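Local coordinates for protein 3-hydroxyadipyl-CoA dehydrogenase (Escherichia coli, PDB 3MOG) that catalyses the NAD-dependent oxidation of 3-hydroxyadipyl-CoA to 3-oxoadipyl-CoA in the bacterial breakdown of phenylacetate, at residues M305-K310 against I369-Q374. Numbering follows the deposited sequence.
Sequences MKVEKK and IYYLQQ
Tyr-371 reaches from the last turn of helix 362-373 to the edge strand 307-309, where its ring meets Val-307 and its hydroxyl meets the side chain of Lys-309. Its CB already faces the strand, and with CG anti to the backbone N (chi1 171°) the ring carries on in that direction. Val-307 offers one methyl: CG1 lies obliquely against the ring, 3.6 Å from CE2 of Tyr-371 and 4.0 Å from its CZ. Further along the strand the extended chain of Lys-309 passes at about a right angle to the tyrosine side chain, bringing CE to 3.4 Å from OH of Tyr-371, a carbon-to-oxygen touch. The helix, part of the reduced Rossmann-fold domain, packs on strands 351-356 and 378-381 of a mixed sheet, with Leu-372 on Ile-354 and Val-379; Tyr-371 extends from it to the 307-309 end, resting also on Ile-317. Cutting Tyr-371 back to an alanine would probably rob Val-307 CG1 and Lys-309 CE of their partner and open a gap between helix and edge strand. A methyl on a ring and an aliphatic carbon beside a hydroxyl, at the surface, give little directional hold, so this contact probably adds only modestly to fixing the strand.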
loop_
_atom_site.group_PDB
_atom_site.type_symbol
_atom_site.label_atom_id
_atom_site.label_comp_id
_atom_site.label_asym_id
_atom_site.label_seq_id
_atom_site.Cartn_x
_atom_site.Cartn_y
_atom_site.Cartn_z
ATOM N N MET C 305 38.617 -33.186 11.423
ATOM C CA MET C 305 40.067 -33.331 11.343
ATOM C C MET C 305 40.776 -31.977 11.306
ATOM O O MET C 305 41.870 -31.830 11.870
ATOM C CB MET C 305 40.476 -34.194 10.143
ATOM C CG MET C 305 40.196 -35.695 10.306
ATOM S SD MET C 305 40.931 -36.453 11.780
ATOM C CE MET C 305 42.688 -36.182 11.496
ATOM N N LYS C 306 40.147 -30.994 10.654
ATOM C CA LYS C 306 40.746 -29.665 10.477
ATOM C C LYS C 306 39.709 -28.539 10.577
ATOM O O LYS C 306 38.754 -28.484 9.795
ATOM C CB LYS C 306 41.485 -29.598 9.136
ATOM C CG LYS C 306 42.382 -28.384 8.944
ATOM C CD LYS C 306 42.898 -28.339 7.512
ATOM C CE LYS C 306 43.515 -26.996 7.169
ATOM N NZ LYS C 306 43.787 -26.902 5.706
ATOM N N VAL C 307 39.913 -27.653 11.550
ATOM C CA VAL C 307 39.042 -26.498 11.774
ATOM C C VAL C 307 39.819 -25.202 11.548
ATOM O O VAL C 307 40.839 -24.958 12.197
ATOM C CB VAL C 307 38.443 -26.495 13.204
ATOM C CG1 VAL C 307 37.616 -25.248 13.434
ATOM C CG2 VAL C 307 37.593 -27.729 13.435
ATOM N N GLU C 308 39.323 -24.370 10.638
ATOM C CA GLU C 308 40.009 -23.136 10.282
ATOM C C GLU C 308 39.063 -21.931 10.222
ATOM O O GLU C 308 38.282 -21.781 9.270
ATOM C CB GLU C 308 40.741 -23.318 8.956
ATOM C CG GLU C 308 41.769 -22.250 8.668
ATOM C CD GLU C 308 42.216 -22.263 7.224
ATOM O OE1 GLU C 308 42.236 -23.356 6.609
ATOM O OE2 GLU C 308 42.545 -21.177 6.707
ATOM N N LYS C 309 39.140 -21.080 11.247
ATOM C CA LYS C 309 38.343 -19.857 11.305
ATOM C C LYS C 309 38.886 -18.845 10.308
ATOM O O LYS C 309 39.970 -18.301 10.495
ATOM C CB LYS C 309 38.370 -19.246 12.707
ATOM C CG LYS C 309 37.746 -20.084 13.811
ATOM C CD LYS C 309 38.036 -19.462 15.172
ATOM C CE LYS C 309 37.846 -20.466 16.294
ATOM N NZ LYS C 309 38.233 -19.903 17.620
ATOM N N LYS C 310 38.135 -18.606 9.239
ATOM C CA LYS C 310 38.465 -17.519 8.321
ATOM C C LYS C 310 37.783 -16.233 8.803
ATOM O O LYS C 310 37.193 -16.202 9.892
ATOM C CB LYS C 310 38.107 -17.880 6.872
ATOM C CG LYS C 310 38.678 -19.231 6.434
ATOM C CD LYS C 310 38.982 -19.313 4.948
ATOM C CE LYS C 310 39.932 -20.483 4.674
ATOM N NZ LYS C 310 40.280 -20.647 3.234
ATOM N N ILE C 369 27.635 -29.376 13.933
ATOM C CA ILE C 369 26.893 -29.381 15.203
ATOM C C ILE C 369 27.845 -29.708 16.360
ATOM O O ILE C 369 27.797 -29.048 17.410
ATOM C CB ILE C 369 25.678 -30.369 15.185
ATOM C CG1 ILE C 369 24.633 -29.918 14.164
ATOM C CG2 ILE C 369 25.033 -30.499 16.581
ATOM C CD1 ILE C 369 23.494 -30.915 13.921
ATOM N N TYR C 370 28.711 -30.705 16.143
ATOM C CA TYR C 370 29.712 -31.115 17.130
ATOM C C TYR C 370 30.619 -29.941 17.499
ATOM O O TYR C 370 30.752 -29.607 18.673
ATOM C CB TYR C 370 30.557 -32.314 16.638
ATOM C CG TYR C 370 31.682 -32.698 17.600
ATOM C CD1 TYR C 370 31.437 -33.519 18.711
ATOM C CD2 TYR C 370 32.985 -32.223 17.411
ATOM C CE1 TYR C 370 32.461 -33.854 19.608
ATOM C CE2 TYR C 370 34.012 -32.545 18.299
ATOM C CZ TYR C 370 33.746 -33.363 19.392
ATOM O OH TYR C 370 34.768 -33.682 20.261
ATOM N N TYR C 371 31.227 -29.328 16.486
ATOM C CA TYR C 371 32.112 -28.180 16.677
ATOM C C TYR C 371 31.501 -27.097 17.559
ATOM O O TYR C 371 32.174 -26.556 18.442
ATOM C CB TYR C 371 32.518 -27.580 15.325
ATOM C CG TYR C 371 33.262 -26.271 15.456
ATOM C CD1 TYR C 371 32.649 -25.054 15.115
ATOM C CD2 TYR C 371 34.569 -26.239 15.946
ATOM C CE1 TYR C 371 33.328 -23.848 15.248
ATOM C CE2 TYR C 371 35.256 -25.039 16.088
ATOM C CZ TYR C 371 34.634 -23.849 15.731
ATOM O OH TYR C 371 35.317 -22.666 15.869
ATOM N N LEU C 372 30.226 -26.797 17.312
ATOM C CA LEU C 372 29.523 -25.746 18.030
ATOM C C LEU C 372 29.275 -26.107 19.483
ATOM O O LEU C 372 29.478 -25.274 20.374
ATOM C CB LEU C 372 28.200 -25.412 17.330
ATOM C CG LEU C 372 28.312 -24.689 15.986
ATOM C CD1 LEU C 372 26.967 -24.640 15.280
ATOM C CD2 LEU C 372 28.880 -23.296 16.184
ATOM N N GLN C 373 28.845 -27.352 19.707
ATOM C CA GLN C 373 28.541 -27.878 21.043
ATOM C C GLN C 373 29.773 -27.862 21.939
ATOM O O GLN C 373 29.676 -27.576 23.135
ATOM C CB GLN C 373 27.996 -29.302 20.948
ATOM C CG GLN C 373 26.540 -29.403 20.529
ATOM C CD GLN C 373 26.118 -30.833 20.233
ATOM O OE1 GLN C 373 26.951 -31.694 19.946
ATOM N NE2 GLN C 373 24.818 -31.090 20.293
ATOM N N GLN C 374 30.929 -28.132 21.339
ATOM C CA GLN C 374 32.200 -28.137 22.052
ATOM C C GLN C 374 32.679 -26.720 22.414
ATOM O O GLN C 374 33.731 -26.554 23.042
ATOM C CB GLN C 374 33.258 -28.892 21.232
ATOM C CG GLN C 374 34.219 -29.750 22.077
ATOM C CD GLN C 374 33.511 -30.826 22.903
ATOM O OE1 GLN C 374 32.619 -31.527 22.411
ATOM N NE2 GLN C 374 33.917 -30.963 24.166
#